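Local coordinates for protein S-adenosylmethionine:tRNA ribosyltransferase-isomerase (Thermotoga maritima, PDB 1VKY) that probably transfers and isomerises the ribose moiety of S-adenosylmethionine onto the 7-aminomethyl-7-deazaguanine base of tRNA, giving epoxyqueuosine in the queuosine pathway, at residues Y61-D66 with R252-V257; L67-V72 with R244-T249; T266-A271 with E292-D297. All blocks are in the same frame, centred on the assembly; numbering follows the deposited sequence.

Interaction 1 of 3, residues Y61-D66 with R252-V257; sequences YLEPGD and RGNRIV
Asp-66 and Arg-255 bring the two backbones to their nearest approach, with 4.9 Å between their CA atoms. Residues 61-66 end in a type II turn from Glu-63 to Asp-66. Gly-65 sits in it at a positive phi of 92°, where a side chain would be jammed against the preceding carbonyl and would run into Asn-254. Opposite, helix 240-252 ends in a Schellman motif at Gly-253, and the chain passes through Asn-254 and Arg-255 into strand 256-259. The contact thus joins the entrances of two neighbouring parallel strands, 67-75 and 256-259, of the large mixed sheet.

The Asp-66 carboxylate reads both the backbone and the side chain of Arg-255. OD1 takes the Arg-255 N-H at 3.0 Å, on its anti side but well out of the carboxylate plane. OD2 receives Arg-255 NH2 at 2.8 Å in a hydrogen-bonded salt bridge, on its syn side, somewhat out of the carboxylate plane but near that of the guanidinium. From above the opposite face of the carboxylate the N-H of Glu-63 reaches the same OD2 in an almost straight bond, tying the aspartate to the first residue of its own turn. Arg-255 NH2 also donates to Tyr-61 O, tilted out of the guanidinium plane, and a water joins that oxygen to NH1. Glu-63 OE1 lies over a guanidinium face, 3.6 Å from Arg-255 NH2, a salt bridge of charges alone.

At the helix end, Arg-252 NH2 meets a lone pair of Gly-65 O at 2.8 Å, the oxygen lying in the guanidinium plane, and NE donates to Asn-254 OD1. Asn-254 CB presses to 3.2 Å from the same Gly-65 O. Deeper in, Leu-62 CD2 and Val-257 CG2 meet at 4.1 Å, next to Leu-68 of strand 67-75.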
loop_
_atom_site.group_PDB
_atom_site.type_symbol
_atom_site.label_atom_id
_atom_site.label_comp_id
_atom_site.label_asym_id
_atom_site.label_seq_id
_atom_site.Cartn_x
_atom_site.Cartn_y
_atom_site.Cartn_z
ATOM N N TYR B 61 -25.496 4.693 12.297
ATOM C CA TYR B 61 -25.089 4.492 13.673
ATOM C C TYR B 61 -24.762 5.804 14.361
ATOM O O TYR B 61 -24.471 5.813 15.531
ATOM C CB TYR B 61 -23.863 3.561 13.726
ATOM C CG TYR B 61 -24.202 2.193 13.213
ATOM C CD1 TYR B 61 -23.980 1.868 11.892
ATOM C CD2 TYR B 61 -24.851 1.260 14.032
ATOM C CE1 TYR B 61 -24.313 0.616 11.387
ATOM C CE2 TYR B 61 -25.207 0.007 13.548
ATOM C CZ TYR B 61 -24.933 -0.312 12.209
ATOM O OH TYR B 61 -25.271 -1.547 11.701
ATOM N N LEU B 62 -24.810 6.906 13.628
ATOM C CA LEU B 62 -24.371 8.181 14.143
ATOM C C LEU B 62 -25.561 9.077 14.238
ATOM O O LEU B 62 -26.435 9.071 13.394
ATOM C CB LEU B 62 -23.273 8.819 13.261
ATOM C CG LEU B 62 -21.972 7.981 13.149
ATOM C CD1 LEU B 62 -21.005 8.510 12.079
ATOM C CD2 LEU B 62 -21.291 7.854 14.485
ATOM N N GLU B 63 -25.579 9.862 15.290
ATOM C CA GLU B 63 -26.647 10.795 15.531
ATOM C C GLU B 63 -26.159 12.244 15.496
ATOM O O GLU B 63 -24.971 12.502 15.588
ATOM C CB GLU B 63 -27.316 10.468 16.844
ATOM C CG GLU B 63 -26.428 10.406 18.040
ATOM C CD GLU B 63 -27.128 9.770 19.221
ATOM O OE1 GLU B 63 -27.253 8.509 19.249
ATOM O OE2 GLU B 63 -27.553 10.552 20.087
ATOM N N PRO B 64 -27.076 13.183 15.314
ATOM C CA PRO B 64 -26.729 14.596 15.326
ATOM C C PRO B 64 -25.976 14.944 16.619
ATOM O O PRO B 64 -26.330 14.481 17.711
ATOM C CB PRO B 64 -28.103 15.292 15.269
ATOM C CG PRO B 64 -29.015 14.313 14.647
ATOM C CD PRO B 64 -28.522 12.976 15.073
ATOM N N GLY B 65 -24.886 15.680 16.489
ATOM C CA GLY B 65 -24.092 16.021 17.672
ATOM C C GLY B 65 -22.947 15.057 17.992
ATOM O O GLY B 65 -22.060 15.413 18.759
ATOM N N ASP B 66 -22.934 13.841 17.440
ATOM C CA ASP B 66 -21.758 12.986 17.627
ATOM C C ASP B 66 -20.509 13.670 17.022
ATOM O O ASP B 66 -20.629 14.464 16.080
ATOM C CB ASP B 66 -21.955 11.625 16.983
ATOM C CG ASP B 66 -22.853 10.709 17.786
ATOM O OD1 ASP B 66 -23.055 10.946 19.018
ATOM O OD2 ASP B 66 -23.393 9.721 17.235
ATOM N N ARG B 252 -23.030 17.940 25.789
ATOM C CA ARG B 252 -24.283 17.594 25.095
ATOM C C ARG B 252 -24.742 16.187 25.366
ATOM O O ARG B 252 -25.860 15.831 25.016
ATOM C CB ARG B 252 -24.122 17.715 23.585
ATOM C CG ARG B 252 -24.079 19.112 23.092
ATOM C CD ARG B 252 -24.235 19.194 21.594
ATOM N NE ARG B 252 -23.299 18.355 20.833
ATOM C CZ ARG B 252 -22.062 18.719 20.520
ATOM N NH1 ARG B 252 -21.556 19.864 20.943
ATOM N NH2 ARG B 252 -21.299 17.915 19.805
ATOM N N GLY B 253 -23.862 15.354 25.915
ATOM C CA GLY B 253 -24.179 13.959 26.116
ATOM C C GLY B 253 -24.043 13.129 24.843
ATOM O O GLY B 253 -24.491 11.989 24.818
ATOM N N ASN B 254 -23.366 13.650 23.817
ATOM C CA ASN B 254 -23.130 12.865 22.551
ATOM C C ASN B 254 -21.831 12.055 22.609
ATOM O O ASN B 254 -21.096 12.140 23.587
ATOM C CB ASN B 254 -23.071 13.785 21.337
ATOM C CG ASN B 254 -24.412 14.377 20.990
ATOM O OD1 ASN B 254 -24.584 15.569 21.066
ATOM N ND2 ASN B 254 -25.346 13.548 20.594
ATOM N N ARG B 255 -21.537 11.305 21.549
ATOM C CA ARG B 255 -20.355 10.443 21.543
ATOM C C ARG B 255 -19.140 11.057 20.860
ATOM O O ARG B 255 -19.263 11.682 19.807
ATOM C CB ARG B 255 -20.677 9.144 20.871
ATOM C CG ARG B 255 -21.527 8.246 21.765
ATOM C CD ARG B 255 -22.070 7.085 21.054
ATOM N NE ARG B 255 -22.798 7.526 19.867
ATOM C CZ ARG B 255 -23.548 6.730 19.133
ATOM N NH1 ARG B 255 -23.673 5.467 19.488
ATOM N NH2 ARG B 255 -24.169 7.201 18.053
ATOM N N ILE B 256 -17.982 10.839 21.477
ATOM C CA ILE B 256 -16.677 11.033 20.848
ATOM C C ILE B 256 -16.259 9.714 20.169
ATOM O O ILE B 256 -16.049 8.670 20.807
ATOM C CB ILE B 256 -15.646 11.482 21.878
ATOM C CG1 ILE B 256 -16.047 12.831 22.478
ATOM C CG2 ILE B 256 -14.229 11.569 21.266
ATOM C CD1 ILE B 256 -15.344 13.091 23.775
ATOM N N VAL B 257 -16.227 9.767 18.849
ATOM C CA VAL B 257 -15.931 8.654 18.026
ATOM C C VAL B 257 -14.530 8.852 17.480
ATOM O O VAL B 257 -14.303 9.695 16.613
ATOM C CB VAL B 257 -16.970 8.500 16.862
ATOM C CG1 VAL B 257 -16.724 7.195 16.089
ATOM C CG2 VAL B 257 -18.428 8.525 17.388
HETATM O O HOH W 1 -25.244 4.069 17.504
#

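Interaction 2 of 3, residues L67-V72 with R244-T249; sequences LLVLNV and RKLRET
Leu-67 reaches from its strand to three residues of the helix: Lys-245, Leu-246 and Thr-249. This is helix-on-sheet packing within an alpha/beta arrangement: helix 240-252 leads into strand 256-259, which pairs in parallel with strand 67-75, and the helix covers that part of the sheet. The segment axes run roughly antiparallel, at 152°, with 9.9 Å between them at closest approach.

The tight part lies at the start of the strand. With CG anti to the backbone N (chi1 -177°), Leu-67 points CG to the helix; its side chain crosses those of Lys-245 and Thr-249 at about a right angle. CD2 touches Leu-246 CD2 at 4.1 Å, and CD1 lies against CB and CD of Lys-245. Its CB comes up to the Thr-249 hydroxyl, 3.5 Å from OG1, with the methyl CG2 of Thr-249 close by.

On the looser side the contact thins quickly: Val-69 CG2 makes a lighter touch on Leu-246 CD2 at 4.3 Å, and Val-69 also packs on Thr-263 of helix 261-270. Beyond CD, the extended Lys-245 chain leaves the contact and carries its NZ to Phe-206 O on strand 205-213. The buried hydroxyl of Thr-249 is satisfied within the helix, where OG1 donates to Lys-245 O at 2.6 Å, reaching that oxygen from the face opposite to the Thr-249 N-H.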
loop_
_atom_site.group_PDB
_atom_site.type_symbol
_atom_site.label_atom_id
_atom_site.label_comp_id
_atom_site.label_asym_id
_atom_site.label_seq_id
_atom_site.Cartn_x
_atom_site.Cartn_y
_atom_site.Cartn_z
ATOM N N LEU B 67 -19.321 13.327 17.535
ATOM C CA LEU B 67 -18.061 13.944 17.070
ATOM C C LEU B 67 -17.123 12.880 16.537
ATOM O O LEU B 67 -16.753 11.973 17.267
ATOM C CB LEU B 67 -17.366 14.720 18.206
ATOM C CG LEU B 67 -16.067 15.477 17.825
ATOM C CD1 LEU B 67 -16.324 16.722 17.046
ATOM C CD2 LEU B 67 -15.296 15.851 19.072
ATOM N N LEU B 68 -16.753 13.005 15.261
ATOM C CA LEU B 68 -15.775 12.141 14.633
ATOM C C LEU B 68 -14.429 12.824 14.748
ATOM O O LEU B 68 -14.266 13.949 14.292
ATOM C CB LEU B 68 -16.099 11.896 13.144
ATOM C CG LEU B 68 -17.184 10.833 12.891
ATOM C CD1 LEU B 68 -17.678 10.838 11.425
ATOM C CD2 LEU B 68 -16.687 9.507 13.197
ATOM N N VAL B 69 -13.481 12.169 15.403
ATOM C CA VAL B 69 -12.136 12.734 15.565
ATOM C C VAL B 69 -11.156 11.996 14.713
ATOM O O VAL B 69 -10.939 10.779 14.874
ATOM C CB VAL B 69 -11.646 12.702 17.047
ATOM C CG1 VAL B 69 -10.325 13.509 17.199
ATOM C CG2 VAL B 69 -12.690 13.277 17.957
ATOM N N LEU B 70 -10.536 12.737 13.810
ATOM C CA LEU B 70 -9.598 12.143 12.861
ATOM C C LEU B 70 -8.202 12.587 13.141
ATOM O O LEU B 70 -7.973 13.709 13.555
ATOM C CB LEU B 70 -9.924 12.617 11.430
ATOM C CG LEU B 70 -11.331 12.246 10.929
ATOM C CD1 LEU B 70 -11.796 13.278 9.925
ATOM C CD2 LEU B 70 -11.295 10.927 10.316
ATOM N N ASN B 71 -7.257 11.714 12.856
ATOM C CA ASN B 71 -5.879 12.061 12.980
ATOM C C ASN B 71 -5.301 12.442 11.628
ATOM O O ASN B 71 -5.572 11.776 10.633
ATOM C CB ASN B 71 -5.077 10.857 13.495
ATOM C CG ASN B 71 -3.593 11.197 13.741
ATOM O OD1 ASN B 71 -3.274 11.947 14.637
ATOM N ND2 ASN B 71 -2.701 10.650 12.912
ATOM N N VAL B 72 -4.453 13.448 11.626
ATOM C CA VAL B 72 -3.725 13.878 10.438
ATOM C C VAL B 72 -2.252 13.803 10.756
ATOM O O VAL B 72 -1.803 14.440 11.708
ATOM C CB VAL B 72 -4.079 15.344 10.115
ATOM C CG1 VAL B 72 -3.112 15.927 9.080
ATOM C CG2 VAL B 72 -5.505 15.428 9.635
ATOM N N ARG B 244 -12.053 22.159 22.657
ATOM C CA ARG B 244 -13.389 22.736 22.855
ATOM C C ARG B 244 -14.486 21.797 22.411
ATOM O O ARG B 244 -15.469 21.601 23.103
ATOM C CB ARG B 244 -13.526 24.044 22.074
ATOM C CG ARG B 244 -14.822 24.768 22.421
ATOM C CD ARG B 244 -15.438 25.656 21.308
ATOM N NE ARG B 244 -14.478 26.056 20.290
ATOM C CZ ARG B 244 -14.534 25.749 18.979
ATOM N NH1 ARG B 244 -15.534 25.022 18.451
ATOM N NH2 ARG B 244 -13.559 26.198 18.182
ATOM N N LYS B 245 -14.329 21.205 21.232
ATOM C CA LYS B 245 -15.328 20.275 20.725
ATOM C C LYS B 245 -15.489 19.020 21.563
ATOM O O LYS B 245 -16.593 18.495 21.707
ATOM C CB LYS B 245 -14.963 19.908 19.308
ATOM C CG LYS B 245 -15.150 21.076 18.372
ATOM C CD LYS B 245 -15.041 20.658 16.934
ATOM C CE LYS B 245 -15.739 21.680 16.062
ATOM N NZ LYS B 245 -15.487 21.327 14.651
ATOM N N LEU B 246 -14.397 18.518 22.116
ATOM C CA LEU B 246 -14.470 17.327 22.981
ATOM C C LEU B 246 -15.308 17.654 24.207
ATOM O O LEU B 246 -16.154 16.859 24.657
ATOM C CB LEU B 246 -13.051 16.890 23.430
ATOM C CG LEU B 246 -12.118 16.351 22.360
ATOM C CD1 LEU B 246 -10.701 16.370 22.867
ATOM C CD2 LEU B 246 -12.535 14.971 21.958
ATOM N N ARG B 247 -15.051 18.824 24.777
ATOM C CA ARG B 247 -15.782 19.264 25.963
ATOM C C ARG B 247 -17.258 19.533 25.652
ATOM O O ARG B 247 -18.143 19.097 26.371
ATOM C CB ARG B 247 -15.136 20.513 26.553
ATOM C CG ARG B 247 -15.863 20.968 27.809
ATOM C CD ARG B 247 -15.306 22.235 28.513
ATOM N NE ARG B 247 -14.862 23.283 27.591
ATOM C CZ ARG B 247 -15.666 24.079 26.885
ATOM N NH1 ARG B 247 -17.001 23.967 26.960
ATOM N NH2 ARG B 247 -15.114 24.986 26.078
ATOM N N GLU B 248 -17.531 20.205 24.552
ATOM C CA GLU B 248 -18.930 20.443 24.117
ATOM C C GLU B 248 -19.730 19.168 23.810
ATOM O O GLU B 248 -20.936 19.077 24.097
ATOM C CB GLU B 248 -18.934 21.335 22.887
ATOM C CG GLU B 248 -18.522 22.773 23.152
ATOM C CD GLU B 248 -18.335 23.555 21.877
ATOM O OE1 GLU B 248 -18.285 22.945 20.778
ATOM O OE2 GLU B 248 -18.233 24.783 21.980
ATOM N N THR B 249 -19.066 18.186 23.217
ATOM C CA THR B 249 -19.709 16.923 22.882
ATOM C C THR B 249 -20.115 16.165 24.151
ATOM O O THR B 249 -21.241 15.697 24.282
ATOM C CB THR B 249 -18.736 16.082 22.049
ATOM O OG1 THR B 249 -18.394 16.794 20.862
ATOM C CG2 THR B 249 -19.424 14.855 21.485
#

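Interaction 3 of 3, residues T266-A271 with E292-D297; sequences TLETIA and EFKLVD
A buried glutamate on helix 261-270 gathers the backbone N-H groups of the loop that leads into strand 298-302, and the carboxylate's bonds to this loop are the centre of the contact. Glu-268 bends at chi2 (-57°), which turns CD out of an extended course, and its two oxygens face the successive amides of Lys-294, Leu-295 and Val-296. OE1 takes Lys-294 N at 2.8 Å. OE2 accepts twice, from Leu-295 N at 2.8 Å and from Val-296 N nearly along its C-O axis at 3.1 Å. The amides of Lys-294 and Leu-295 come in on the syn sides, each a little out of the carboxylate plane. Just before these amides, Phe-293 CD2 lies 3.8 Å from Glu-268 CG, the carboxylate and ring planes being 63° apart.

Apolar side chains pack beside this polar centre. Leu-295 lays CD1 3.5 Å from Leu-267 O and next to CG1 of Ile-270, while its CG rests on Ala-271 CB. That methyl also touches Lys-294 CB at 3.8 Å. Towards the strand, Val-296 CG2 meets Leu-267 CD1 at 4.0 Å, the two side chains crossing at about a right angle. Arg-272 makes a salt bridge to Glu-268 OE1 and a hydrogen bond to Glu-292 O, so the residue just after the segment reinforces the link from helix to loop. An alanine in place of Glu-268 would probably leave three loop N-H groups and the Arg-272 charge without their carboxylate mate and lose the contact with Phe-293, with the loop held less firmly.

With three amide donors and a guanidinium around it, the carboxylate would be expected to remain ionised despite its burial, its negative charge probably stabilised by the loop N-H groups and by Arg-272.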
loop_
_atom_site.group_PDB
_atom_site.type_symbol
_atom_site.label_atom_id
_atom_site.label_comp_id
_atom_site.label_asym_id
_atom_site.label_seq_id
_atom_site.Cartn_x
_atom_site.Cartn_y
_atom_site.Cartn_z
ATOM N N THR B 266 -3.799 9.209 21.427
ATOM C CA THR B 266 -3.670 10.636 21.736
ATOM C C THR B 266 -4.701 11.112 22.724
ATOM O O THR B 266 -4.376 11.773 23.704
ATOM C CB THR B 266 -3.741 11.480 20.410
ATOM O OG1 THR B 266 -2.512 11.263 19.679
ATOM C CG2 THR B 266 -3.764 12.995 20.732
ATOM N N LEU B 267 -5.962 10.782 22.480
ATOM C CA LEU B 267 -7.018 11.193 23.375
ATOM C C LEU B 267 -6.946 10.585 24.789
ATOM O O LEU B 267 -7.221 11.283 25.789
ATOM C CB LEU B 267 -8.367 10.893 22.746
ATOM C CG LEU B 267 -8.739 11.691 21.472
ATOM C CD1 LEU B 267 -10.073 11.088 21.002
ATOM C CD2 LEU B 267 -8.841 13.185 21.692
ATOM N N GLU B 268 -6.622 9.294 24.881
ATOM C CA GLU B 268 -6.476 8.662 26.209
ATOM C C GLU B 268 -5.234 9.131 26.974
ATOM O O GLU B 268 -5.207 9.155 28.217
ATOM C CB GLU B 268 -6.530 7.135 26.080
ATOM C CG GLU B 268 -7.889 6.635 25.624
ATOM C CD GLU B 268 -9.049 7.050 26.529
ATOM O OE1 GLU B 268 -8.904 6.948 27.771
ATOM O OE2 GLU B 268 -10.113 7.464 26.022
ATOM N N THR B 269 -4.217 9.572 26.255
ATOM C CA THR B 269 -3.089 10.249 26.852
ATOM C C THR B 269 -3.492 11.605 27.476
ATOM O O THR B 269 -3.199 11.882 28.666
ATOM C CB THR B 269 -2.007 10.437 25.785
ATOM O OG1 THR B 269 -1.517 9.164 25.360
ATOM C CG2 THR B 269 -0.814 11.210 26.334
ATOM N N ILE B 270 -4.176 12.462 26.717
ATOM C CA ILE B 270 -4.543 13.778 27.287
ATOM C C ILE B 270 -5.615 13.692 28.359
ATOM O O ILE B 270 -5.691 14.566 29.227
ATOM C CB ILE B 270 -4.960 14.851 26.205
ATOM C CG1 ILE B 270 -6.318 14.517 25.587
ATOM C CG2 ILE B 270 -3.886 14.985 25.179
ATOM C CD1 ILE B 270 -6.939 15.615 24.852
ATOM N N ALA B 271 -6.444 12.659 28.294
ATOM C CA ALA B 271 -7.450 12.408 29.330
ATOM C C ALA B 271 -6.782 12.178 30.690
ATOM O O ALA B 271 -7.441 12.303 31.706
ATOM C CB ALA B 271 -8.298 11.173 28.996
ATOM N N GLU B 292 -9.742 1.348 30.795
ATOM C CA GLU B 292 -10.876 2.255 30.872
ATOM C C GLU B 292 -10.665 3.459 29.939
ATOM O O GLU B 292 -9.728 4.242 30.126
ATOM C CB GLU B 292 -11.024 2.796 32.296
ATOM C CG GLU B 292 -12.240 3.686 32.523
ATOM C CD GLU B 292 -13.577 2.930 32.405
ATOM O OE1 GLU B 292 -13.617 1.675 32.553
ATOM O OE2 GLU B 292 -14.602 3.606 32.156
ATOM N N PHE B 293 -11.567 3.601 28.976
ATOM C CA PHE B 293 -11.475 4.668 27.993
ATOM C C PHE B 293 -12.206 5.890 28.551
ATOM O O PHE B 293 -13.411 5.866 28.743
ATOM C CB PHE B 293 -11.971 4.174 26.648
ATOM C CG PHE B 293 -11.042 3.166 26.064
ATOM C CD1 PHE B 293 -11.084 1.827 26.493
ATOM C CD2 PHE B 293 -10.068 3.556 25.162
ATOM C CE1 PHE B 293 -10.151 0.882 26.012
ATOM C CE2 PHE B 293 -9.152 2.661 24.683
ATOM C CZ PHE B 293 -9.171 1.303 25.111
ATOM N N LYS B 294 -11.450 6.928 28.872
ATOM C CA LYS B 294 -11.988 8.130 29.472
ATOM C C LYS B 294 -12.546 9.133 28.478
ATOM O O LYS B 294 -13.390 9.968 28.818
ATOM C CB LYS B 294 -10.899 8.803 30.295
ATOM C CG LYS B 294 -10.500 7.962 31.492
ATOM C CD LYS B 294 -9.345 8.618 32.304
ATOM C CE LYS B 294 -9.113 7.871 33.645
ATOM N NZ LYS B 294 -10.321 7.120 34.205
ATOM N N LEU B 295 -12.065 9.120 27.263
ATOM C CA LEU B 295 -12.536 10.101 26.282
ATOM C C LEU B 295 -13.200 9.457 25.071
ATOM O O LEU B 295 -14.153 9.994 24.490
ATOM C CB LEU B 295 -11.408 11.022 25.805
ATOM C CG LEU B 295 -11.204 12.365 26.473
ATOM C CD1 LEU B 295 -10.140 13.146 25.803
ATOM C CD2 LEU B 295 -12.505 13.212 26.591
ATOM N N VAL B 296 -12.801 8.267 24.732
ATOM C CA VAL B 296 -13.313 7.653 23.496
ATOM C C VAL B 296 -14.575 6.814 23.748
ATOM O O VAL B 296 -14.515 5.833 24.491
ATOM C CB VAL B 296 -12.224 6.787 22.895
ATOM C CG1 VAL B 296 -12.730 6.101 21.581
ATOM C CG2 VAL B 296 -10.971 7.589 22.638
ATOM N N ASP B 297 -15.701 7.192 23.132
ATOM C CA ASP B 297 -16.984 6.460 23.315
ATOM C C ASP B 297 -17.248 5.387 22.266
ATOM O O ASP B 297 -18.044 4.462 22.481
ATOM C CB ASP B 297 -18.163 7.422 23.324
ATOM C CG ASP B 297 -17.987 8.530 24.348
ATOM O OD1 ASP B 297 -17.677 8.215 25.510
ATOM O OD2 ASP B 297 -18.091 9.743 24.069
#

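Interactions 1 and 2 are continuous across neighbouring strands of the mixed sheet, their centres about 10 Å apart: Val-257 N to Leu-67 O and Leu-67 N to Arg-255 O, each 2.8 Å, are probable hydrogen bonds between them. Along the chain, interaction 2 lies inside the loop that interaction 1 closes, and interaction 3 follows both. Interaction 3, centred about 16 Å from interaction 1, meets it on the other side of strand 256-259, where Asp-297 N lies 2.8 Å from Ile-256 O. Its centre is about 12 Å from that of interaction 2, which it meets through helices 261-270 and 240-252, with Leu-267 CD2 3.9 Å from Leu-246 CD1. These helices flank strand 256-259 in the chain.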